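Local coordinates for protein putative hydrolase (Burkholderia cenocepacia, PDB 4X00) that probably hydrolyses ester substrates, as a putative aryl esterase of the alpha/beta hydrolase fold, at residues A[116-119]-A[120-124]; A[76-80]-A[81-85]; A[92-95]-A[96-100]; A[160-163]-A[164-168]. All coordinates share one frame; numbering follows the deposited sequence.

Interaction 1. Residues A[116-119]-A[120-124]; sequences AVIS and NYLAA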
loop_
_atom_site.group_PDB
_atom_site.type_symbol
_atom_site.label_atom_id
_atom_site.label_comp_id
_atom_site.label_asym_id
_atom_site.label_seq_id
_atom_site.Cartn_x
_atom_site.Cartn_y
_atom_site.Cartn_z
ATOM N N ALA A 116 -2.872 -1.653 5.630
ATOM C CA ALA A 116 -2.630 -2.212 6.962
ATOM C C ALA A 116 -1.427 -1.553 7.626
ATOM O O ALA A 116 -1.411 -1.342 8.852
ATOM C CB ALA A 116 -2.425 -3.725 6.863
ATOM N N VAL A 117 -0.410 -1.247 6.825
ATOM C CA VAL A 117 0.730 -0.494 7.362
ATOM C C VAL A 117 0.257 0.871 7.910
ATOM O O VAL A 117 0.678 1.281 9.013
ATOM C CB VAL A 117 1.819 -0.279 6.283
ATOM C CG1 VAL A 117 2.913 0.676 6.758
ATOM C CG2 VAL A 117 2.431 -1.620 5.813
ATOM N N ILE A 118 -0.607 1.577 7.160
ATOM C CA ILE A 118 -1.148 2.842 7.673
ATOM C C ILE A 118 -1.912 2.621 8.973
ATOM O O ILE A 118 -1.745 3.406 9.920
ATOM C CB ILE A 118 -2.051 3.533 6.629
ATOM C CG1 ILE A 118 -1.199 3.982 5.445
ATOM C CG2 ILE A 118 -2.746 4.756 7.270
ATOM C CD1 ILE A 118 -2.012 4.551 4.266
ATOM N N SER A 119 -2.754 1.585 9.042
ATOM C CA SER A 119 -3.493 1.375 10.296
ATOM C C SER A 119 -2.542 1.158 11.463
ATOM O O SER A 119 -2.773 1.678 12.561
ATOM C CB SER A 119 -4.433 0.175 10.213
ATOM O OG SER A 119 -5.446 0.446 9.269
ATOM N N ASN A 120 -1.486 0.376 11.236
ATOM C CA ASN A 120 -0.530 0.117 12.306
ATOM C C ASN A 120 0.266 1.373 12.670
ATOM O O ASN A 120 0.565 1.591 13.852
ATOM C CB ASN A 120 0.388 -1.041 11.918
ATOM C CG ASN A 120 -0.286 -2.371 12.096
ATOM O OD1 ASN A 120 -1.051 -2.552 13.051
ATOM N ND2 ASN A 120 0.029 -3.340 11.216
ATOM N N TYR A 121 0.554 2.218 11.680
ATOM C CA TYR A 121 1.174 3.503 11.948
ATOM C C TYR A 121 0.252 4.397 12.785
ATOM O O TYR A 121 0.687 4.979 13.794
ATOM C CB TYR A 121 1.556 4.192 10.622
ATOM C CG TYR A 121 2.044 5.598 10.821
ATOM C CD1 TYR A 121 3.376 5.848 11.158
ATOM C CD2 TYR A 121 1.168 6.675 10.747
ATOM C CE1 TYR A 121 3.829 7.147 11.368
ATOM C CE2 TYR A 121 1.614 7.967 10.944
ATOM C CZ TYR A 121 2.935 8.206 11.282
ATOM O OH TYR A 121 3.352 9.515 11.483
ATOM N N LEU A 122 -1.017 4.486 12.386
ATOM C CA LEU A 122 -1.989 5.261 13.165
ATOM C C LEU A 122 -2.101 4.726 14.585
ATOM O O LEU A 122 -2.186 5.503 15.540
ATOM C CB LEU A 122 -3.349 5.217 12.484
ATOM C CG LEU A 122 -3.416 6.035 11.196
ATOM C CD1 LEU A 122 -4.745 5.751 10.506
ATOM C CD2 LEU A 122 -3.255 7.554 11.445
ATOM N N ALA A 123 -2.083 3.407 14.750
ATOM C CA ALA A 123 -2.241 2.845 16.100
ATOM C C ALA A 123 -1.066 3.218 16.995
ATOM O O ALA A 123 -1.237 3.552 18.177
ATOM C CB ALA A 123 -2.397 1.329 16.018
ATOM N N ALA A 124 0.137 3.170 16.429
ATOM C CA ALA A 124 1.339 3.378 17.236
ATOM C C ALA A 124 1.699 4.855 17.423
ATOM O O ALA A 124 2.214 5.246 18.484
ATOM C CB ALA A 124 2.521 2.634 16.602
#
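Ala116 to Ser119 and Asn120 to Ala124 are successive turns of one alpha-helix, joined by four consecutive i to i+4 backbone hydrogen bonds. Asn120 N donates to Ala116 O at 2.9 Å and Tyr121 N to Val117 O at 2.8 Å; Leu122 N and Ala123 N continue the ladder to Ile118 O and Ser119 O. The Leu122 N bond to Ile118 O is the straightest of the four, with an N-H...O angle of 171°.

Contact between side chains is concentrated on one apolar pair. Ile118 and Leu122 lie side by side and point the same way, Ile118 CG2 resting 3.9 Å from Leu122 CD1. CG2 leads because it stands opposite the backbone N and beside the carbonyl carbon, while CG1 stands beside the backbone N, opposite the carbonyl carbon (chi1 -67°). Leu122 CG also settles 3.4 Å from Ile118 O. Both side chains reach Tyr135 of strand 132-136. The buried polar groups find partners beyond these turns: Ser119 OG bonds to Tyr135 OH, and the Asn120 amide is held at both ends, OD1 by Glu210 N and ND2 by Thr208 O. That double grip fixes the flip of a buried amide. Tyr121, its CG anti to the backbone N (chi1 173°), is carried away from the preceding turn toward Leu94 and Ile98 of helix 87-100.

Helix 113-125 is the connection of a beta-alpha-beta unit between strands 107-111 and 132-136. Its N-terminal end overlaps the Gly-X-Ser-X-Gly sequence Gly110 to Gly114, consistent with the nucleophile elbow of alpha/beta hydrolases.

Interaction 2. Residues A[76-80]-A[81-85]; sequences GKPAE and ASSYT
Pro78 and Tyr84 form the tight side of this turn. The Tyr84 hydroxyl donates to Pro78 O at 2.7 Å, in the carbonyl plane and on a lone pair, with a C=O...O angle of 129°. The acceptor lies at the edge of the phenol ring, so the same oxygen also comes within 3.2 Å of Tyr84 CE2. The pyrrolidine ring slants across the end of the phenol, bringing Pro78 CG 3.8 Å from Tyr84 CZ. The same CG also packs 3.8 Å from Ser83 CB. With its CG anti to the carbonyl carbon (chi1 -57°), Tyr84 swings its ring back along the chain to reach the proline.

The segment belongs to the connection between strand 63-67 and helix 87-100 of the alpha/beta hydrolase fold, where the loop enters the short, weakly bonded helix 82-85. Ser83 N closes the entry turn on Glu80 O at 3.0 Å. Ala81 O then takes both Tyr84 N and Thr85 N. Met200 and Ala203 of helix 198-204 also touch Tyr84, which is buried.

Glu80, Ala81 and Ser82 make the loose side, facing solvent and a neighbouring molecule in the crystal. Glu80 bends at its second torsion (chi2 -77°), and its nearest side-chain approach to Ser82 is merely CB to OG at 3.9 Å. In one of its two conformers Lys77 NZ bonds to Gly73 O and Ser75 O.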
loop_
_atom_site.group_PDB
_atom_site.type_symbol
_atom_site.label_atom_id
_atom_site.label_comp_id
_atom_site.label_asym_id
_atom_site.label_seq_id
_atom_site.Cartn_x
_atom_site.Cartn_y
_atom_site.Cartn_z
ATOM N N GLY A 76 15.663 -4.107 2.323
ATOM C CA GLY A 76 16.187 -5.246 3.061
ATOM C C GLY A 76 15.141 -6.335 3.253
ATOM O O GLY A 76 13.915 -6.078 3.324
ATOM N N LYS A 77 15.641 -7.562 3.340
ATOM C CA LYS A 77 14.800 -8.753 3.401
ATOM C C LYS A 77 15.275 -9.686 4.504
ATOM O O LYS A 77 15.861 -10.732 4.231
ATOM C CB LYS A 77 14.800 -9.474 2.041
ATOM C CG LYS A 77 14.393 -8.528 0.906
ATOM C CD LYS A 77 14.310 -9.198 -0.458
ATOM C CE LYS A 77 13.914 -8.173 -1.524
ATOM N NZ LYS A 77 14.955 -7.121 -1.688
ATOM N N PRO A 78 15.010 -9.321 5.761
ATOM C CA PRO A 78 15.418 -10.197 6.874
ATOM C C PRO A 78 14.836 -11.595 6.732
ATOM O O PRO A 78 13.773 -11.794 6.153
ATOM C CB PRO A 78 14.859 -9.496 8.117
ATOM C CG PRO A 78 13.923 -8.427 7.605
ATOM C CD PRO A 78 14.389 -8.072 6.217
ATOM N N ALA A 79 15.559 -12.571 7.253
ATOM C CA ALA A 79 15.131 -13.966 7.182
ATOM C C ALA A 79 14.141 -14.340 8.283
ATOM O O ALA A 79 13.339 -15.251 8.108
ATOM C CB ALA A 79 16.351 -14.897 7.243
ATOM N N GLU A 80 14.168 -13.643 9.415
ATOM C CA GLU A 80 13.324 -14.048 10.546
ATOM C C GLU A 80 11.864 -13.713 10.299
ATOM O O GLU A 80 11.546 -12.549 10.022
ATOM C CB GLU A 80 13.731 -13.355 11.865
ATOM C CG GLU A 80 15.013 -13.802 12.532
ATOM C CD GLU A 80 14.893 -15.129 13.281
ATOM O OE1 GLU A 80 13.823 -15.778 13.262
ATOM O OE2 GLU A 80 15.895 -15.527 13.914
ATOM N N ALA A 81 10.973 -14.692 10.453
ATOM C CA ALA A 81 9.535 -14.428 10.329
ATOM C C ALA A 81 9.102 -13.343 11.299
ATOM O O ALA A 81 8.245 -12.514 10.962
ATOM C CB ALA A 81 8.713 -15.694 10.573
ATOM N N SER A 82 9.705 -13.308 12.478
ATOM C CA SER A 82 9.284 -12.326 13.474
ATOM C C SER A 82 9.645 -10.876 13.091
ATOM O O SER A 82 9.140 -9.926 13.688
ATOM C CB SER A 82 9.874 -12.698 14.830
ATOM O OG SER A 82 11.290 -12.672 14.781
ATOM N N SER A 83 10.466 -10.693 12.063
ATOM C CA SER A 83 10.698 -9.362 11.519
ATOM C C SER A 83 9.532 -8.868 10.658
ATOM O O SER A 83 9.496 -7.697 10.291
ATOM C CB SER A 83 11.987 -9.359 10.694
ATOM O OG SER A 83 13.111 -9.501 11.541
ATOM N N TYR A 84 8.569 -9.745 10.369
ATOM C CA TYR A 84 7.407 -9.388 9.552
ATOM C C TYR A 84 6.069 -9.563 10.291
ATOM O O TYR A 84 5.092 -8.891 9.965
ATOM C CB TYR A 84 7.389 -10.249 8.292
ATOM C CG TYR A 84 8.629 -10.157 7.446
ATOM C CD1 TYR A 84 8.855 -9.081 6.585
ATOM C CD2 TYR A 84 9.577 -11.165 7.509
ATOM C CE1 TYR A 84 9.991 -9.014 5.824
ATOM C CE2 TYR A 84 10.713 -11.110 6.755
ATOM C CZ TYR A 84 10.917 -10.048 5.900
ATOM O OH TYR A 84 12.040 -9.978 5.108
ATOM N N THR A 85 5.985 -10.506 11.226
ATOM C CA THR A 85 4.691 -10.793 11.838
ATOM C C THR A 85 4.282 -9.689 12.800
ATOM O O THR A 85 3.096 -9.530 13.079
ATOM C CB THR A 85 4.689 -12.146 12.573
ATOM O OG1 THR A 85 5.795 -12.198 13.491
ATOM C CG2 THR A 85 4.812 -13.296 11.568
#

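Interaction 3. Residues A[92-95]-A[96-100]; sequences DDLA and AIIES
Helix 87-100 of the alpha/beta hydrolase fold packs against the central sheet, and here two of its successive turns meet through Leu94 and Ile98. These side chains slant across one another, with Leu94 CG 4.0 Å from Ile98 CD1. The isoleucine reaches back because its CG1 branch stands opposite the carbonyl carbon (chi1 -67°), which also lays CG1 3.4 Å from Leu94 O. Both residues touch Ile38 of strand 36-40, which places the pair between the helix and the sheet.

Four i to i+4 bonds support it. Ala96 N donates to Asp92 O, Ile97 N to Asp93 O, Ile98 N to Leu94 O and Glu99 N to Ala95 O; the third is nearly linear, with an N-H...O angle of 170°. Ile97 runs its CG1 branch past Asp93 O at 3.6 Å and extends toward Leu24 and Val26 of strand 23-30. On the outer side, the extended Glu99 chain passes Ala95 O, its CG at 3.4 Å. A water donates to Glu99 OE2 at 2.8 Å and, weakly, to Ala95 O at 3.4 Å.

Both aspartate side chains have partners beyond these turns: Asp92 takes Tyr125 OH and Arg88, and the buried Asp93 pairs with Arg70. The chemistry is therefore divided, with apolar packing towards the sheet and hydration on the outer side, while the salt bridge to Arg70 probably offsets part of the cost of burying the Asp93 charge.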
loop_
_atom_site.group_PDB
_atom_site.type_symbol
_atom_site.label_atom_id
_atom_site.label_comp_id
_atom_site.label_asym_id
_atom_site.label_seq_id
_atom_site.Cartn_x
_atom_site.Cartn_y
_atom_site.Cartn_z
ATOM N N ASP A 92 6.965 1.187 11.829
ATOM C CA ASP A 92 8.216 1.892 12.133
ATOM C C ASP A 92 9.022 2.204 10.877
ATOM O O ASP A 92 9.712 3.227 10.837
ATOM C CB ASP A 92 9.077 1.092 13.112
ATOM C CG ASP A 92 8.496 1.040 14.517
ATOM O OD1 ASP A 92 7.547 1.790 14.861
ATOM O OD2 ASP A 92 9.018 0.239 15.308
ATOM N N ASP A 93 8.941 1.347 9.855
ATOM C CA ASP A 93 9.580 1.657 8.579
ATOM C C ASP A 93 8.992 2.956 8.021
ATOM O O ASP A 93 9.729 3.843 7.584
ATOM C CB ASP A 93 9.364 0.544 7.523
ATOM C CG ASP A 93 10.029 -0.786 7.871
ATOM O OD1 ASP A 93 10.941 -0.813 8.698
ATOM O OD2 ASP A 93 9.632 -1.798 7.256
ATOM N N LEU A 94 7.659 3.040 7.999
ATOM C CA LEU A 94 6.982 4.228 7.509
ATOM C C LEU A 94 7.370 5.453 8.360
ATOM O O LEU A 94 7.689 6.516 7.808
ATOM C CB LEU A 94 5.481 4.015 7.515
ATOM C CG LEU A 94 4.671 5.249 7.116
ATOM C CD1 LEU A 94 5.048 5.759 5.709
ATOM C CD2 LEU A 94 3.208 4.886 7.201
ATOM N N ALA A 95 7.397 5.303 9.686
ATOM C CA ALA A 95 7.766 6.425 10.540
ATOM C C ALA A 95 9.189 6.898 10.238
ATOM O O ALA A 95 9.474 8.094 10.269
ATOM C CB ALA A 95 7.634 6.045 12.005
ATOM N N ALA A 96 10.086 5.954 9.947
ATOM C CA ALA A 96 11.463 6.310 9.663
ATOM C C ALA A 96 11.564 7.111 8.367
ATOM O O ALA A 96 12.347 8.061 8.273
ATOM C CB ALA A 96 12.325 5.059 9.593
ATOM N N ILE A 97 10.794 6.719 7.359
ATOM C CA ILE A 97 10.761 7.500 6.123
ATOM C C ILE A 97 10.160 8.891 6.337
ATOM O O ILE A 97 10.722 9.865 5.852
ATOM C CB ILE A 97 10.034 6.719 5.068
ATOM C CG1 ILE A 97 11.007 5.593 4.661
ATOM C CG2 ILE A 97 9.597 7.588 3.862
ATOM C CD1 ILE A 97 10.425 4.548 3.881
ATOM N N ILE A 98 9.061 9.003 7.086
ATOM C CA ILE A 98 8.497 10.322 7.400
ATOM C C ILE A 98 9.547 11.195 8.074
ATOM O O ILE A 98 9.709 12.370 7.740
ATOM C CB ILE A 98 7.247 10.188 8.291
ATOM C CG1 ILE A 98 6.132 9.517 7.473
ATOM C CG2 ILE A 98 6.802 11.557 8.827
ATOM C CD1 ILE A 98 4.918 9.096 8.270
ATOM N N GLU A 99 10.301 10.616 8.998
ATOM C CA GLU A 99 11.324 11.398 9.704
ATOM C C GLU A 99 12.510 11.774 8.817
ATOM O O GLU A 99 12.952 12.933 8.803
ATOM C CB GLU A 99 11.817 10.636 10.931
ATOM C CG GLU A 99 10.788 10.638 12.038
ATOM C CD GLU A 99 11.250 9.936 13.304
ATOM O OE1 GLU A 99 12.445 10.068 13.682
ATOM O OE2 GLU A 99 10.402 9.251 13.927
ATOM N N SER A 100 13.028 10.801 8.074
ATOM C CA SER A 100 14.264 11.011 7.333
ATOM C C SER A 100 14.076 12.024 6.215
ATOM O O SER A 100 14.967 12.825 5.922
ATOM C CB SER A 100 14.774 9.686 6.768
ATOM O OG SER A 100 16.081 9.850 6.241
HETATM O O HOH W 1 7.870 9.607 12.868
#

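Interaction 4. Residues A[160-163]-A[164-168]; sequences SDLQ and THLDG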
loop_
_atom_site.group_PDB
_atom_site.type_symbol
_atom_site.label_atom_id
_atom_site.label_comp_id
_atom_site.label_asym_id
_atom_site.label_seq_id
_atom_site.Cartn_x
_atom_site.Cartn_y
_atom_site.Cartn_z
ATOM N N SER A 160 6.864 -24.344 -1.083
ATOM C CA SER A 160 8.302 -24.570 -1.182
ATOM C C SER A 160 8.723 -24.970 -2.602
ATOM O O SER A 160 9.821 -24.659 -3.036
ATOM C CB SER A 160 8.745 -25.643 -0.184
ATOM O OG SER A 160 8.095 -26.859 -0.484
ATOM N N ASP A 161 7.838 -25.644 -3.331
ATOM C CA ASP A 161 8.156 -26.041 -4.704
ATOM C C ASP A 161 8.307 -24.829 -5.599
ATOM O O ASP A 161 7.399 -24.000 -5.661
ATOM C CB ASP A 161 7.059 -26.941 -5.277
ATOM C CG ASP A 161 7.320 -27.305 -6.705
ATOM O OD1 ASP A 161 8.326 -28.027 -6.935
ATOM O OD2 ASP A 161 6.524 -26.901 -7.598
ATOM N N LEU A 162 9.411 -24.726 -6.318
ATOM C CA LEU A 162 9.712 -23.519 -7.066
ATOM C C LEU A 162 8.683 -23.172 -8.154
ATOM O O LEU A 162 8.192 -22.043 -8.194
ATOM C CB LEU A 162 11.111 -23.611 -7.691
ATOM C CG LEU A 162 11.516 -22.342 -8.463
ATOM C CD1 LEU A 162 11.486 -21.106 -7.555
ATOM C CD2 LEU A 162 12.926 -22.493 -9.066
ATOM N N GLN A 163 8.342 -24.120 -9.021
ATOM C CA GLN A 163 7.349 -23.807 -10.034
ATOM C C GLN A 163 6.014 -23.429 -9.412
ATOM O O GLN A 163 5.367 -22.468 -9.858
ATOM C CB GLN A 163 7.141 -24.965 -11.004
ATOM C CG GLN A 163 6.088 -24.578 -12.049
ATOM C CD GLN A 163 5.969 -25.553 -13.166
ATOM O OE1 GLN A 163 6.792 -26.464 -13.318
ATOM N NE2 GLN A 163 4.926 -25.373 -13.981
ATOM N N THR A 164 5.592 -24.155 -8.389
ATOM C CA THR A 164 4.299 -23.877 -7.762
ATOM C C THR A 164 4.295 -22.467 -7.190
ATOM O O THR A 164 3.313 -21.727 -7.327
ATOM C CB THR A 164 4.011 -24.871 -6.640
ATOM O OG1 THR A 164 4.014 -26.200 -7.167
ATOM C CG2 THR A 164 2.680 -24.622 -5.974
ATOM N N HIS A 165 5.397 -22.096 -6.534
ATOM C CA HIS A 165 5.518 -20.766 -5.939
ATOM C C HIS A 165 5.417 -19.669 -6.999
ATOM O O HIS A 165 4.697 -18.672 -6.831
ATOM C CB HIS A 165 6.853 -20.678 -5.207
ATOM C CG HIS A 165 6.946 -19.526 -4.254
ATOM N ND1 HIS A 165 7.007 -19.702 -2.883
ATOM C CD2 HIS A 165 7.040 -18.190 -4.469
ATOM C CE1 HIS A 165 7.115 -18.517 -2.296
ATOM N NE2 HIS A 165 7.140 -17.585 -3.238
ATOM N N LEU A 166 6.170 -19.824 -8.080
ATOM C CA LEU A 166 6.130 -18.819 -9.145
ATOM C C LEU A 166 4.753 -18.794 -9.835
ATOM O O LEU A 166 4.205 -17.709 -10.098
ATOM C CB LEU A 166 7.247 -19.065 -10.157
ATOM C CG LEU A 166 8.652 -18.970 -9.542
ATOM C CD1 LEU A 166 9.679 -19.228 -10.659
ATOM C CD2 LEU A 166 8.925 -17.589 -8.896
ATOM N N ASP A 167 4.160 -19.952 -10.104
ATOM C CA ASP A 167 2.827 -19.995 -10.692
ATOM C C ASP A 167 1.827 -19.300 -9.758
ATOM O O ASP A 167 0.921 -18.587 -10.219
ATOM C CB ASP A 167 2.386 -21.443 -10.938
ATOM C CG ASP A 167 3.073 -22.087 -12.130
ATOM O OD1 ASP A 167 3.726 -21.403 -12.950
ATOM O OD2 ASP A 167 2.924 -23.329 -12.259
ATOM N N GLY A 168 1.955 -19.522 -8.451
ATOM C CA GLY A 168 1.071 -18.880 -7.483
ATOM C C GLY A 168 1.207 -17.355 -7.504
ATOM O O GLY A 168 0.214 -16.623 -7.459
#
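Asp161 and Thr164 cross at about a right angle, and a single carboxylate oxygen serves both donors of the threonine. Thr164 OG1 donates a hydrogen bond to Asp161 OD2 at 2.6 Å, arriving on the anti side of the carboxylate, while Thr164 N donates to the same OD2 at 3.0 Å from above the carboxylate plane. The aspartate reaches forward over the first turn because its CG lies opposite the backbone N (chi1 177°). Lying right before helix 162-174 and accepting from Thr164 N, Asp161 is its N-cap, and Asp161 O takes His165 N at 2.9 Å.

In the same first turns, Gln163 and Asp167 cross obliquely with their amide and carboxylate planes 87° apart. Gln163 NE2 reaches Asp167 OD2 in a weak bond of 3.3 Å; the other oxygen, OD1, is held by Arg170 in a salt bridge. Leu162 and Leu166 also meet at a slant, CD1 to CD1 at 4.1 Å, on an exposed face. The end of His165 leads away from the preceding turn, stacking on Trp198 and bonding through NE2 to Gln201.

The negative Asp161 sits at the positive end of the helix dipole, which would probably stabilise its ionised form and the first turn alike.

All four contacts are local and follow one another along the chain without nesting or crossing. Interaction 2 comes first, closing the turn that leads from the loop after strand 63-67 into helix 82-85. Interaction 3 follows on helix 87-100 and interaction 1 on helix 113-125. These last two touch: Tyr121 OH lies 3.6 Å from Ile98 CD1, and Tyr121 CB lies 3.9 Å from Leu94 CD2, tying the two helices together beside the central sheet. Interaction 4 opens helix 162-174, its centre 31 Å from that of interaction 1. Helix 198-204 touches both Tyr84 of interaction 2 and His165 of interaction 4.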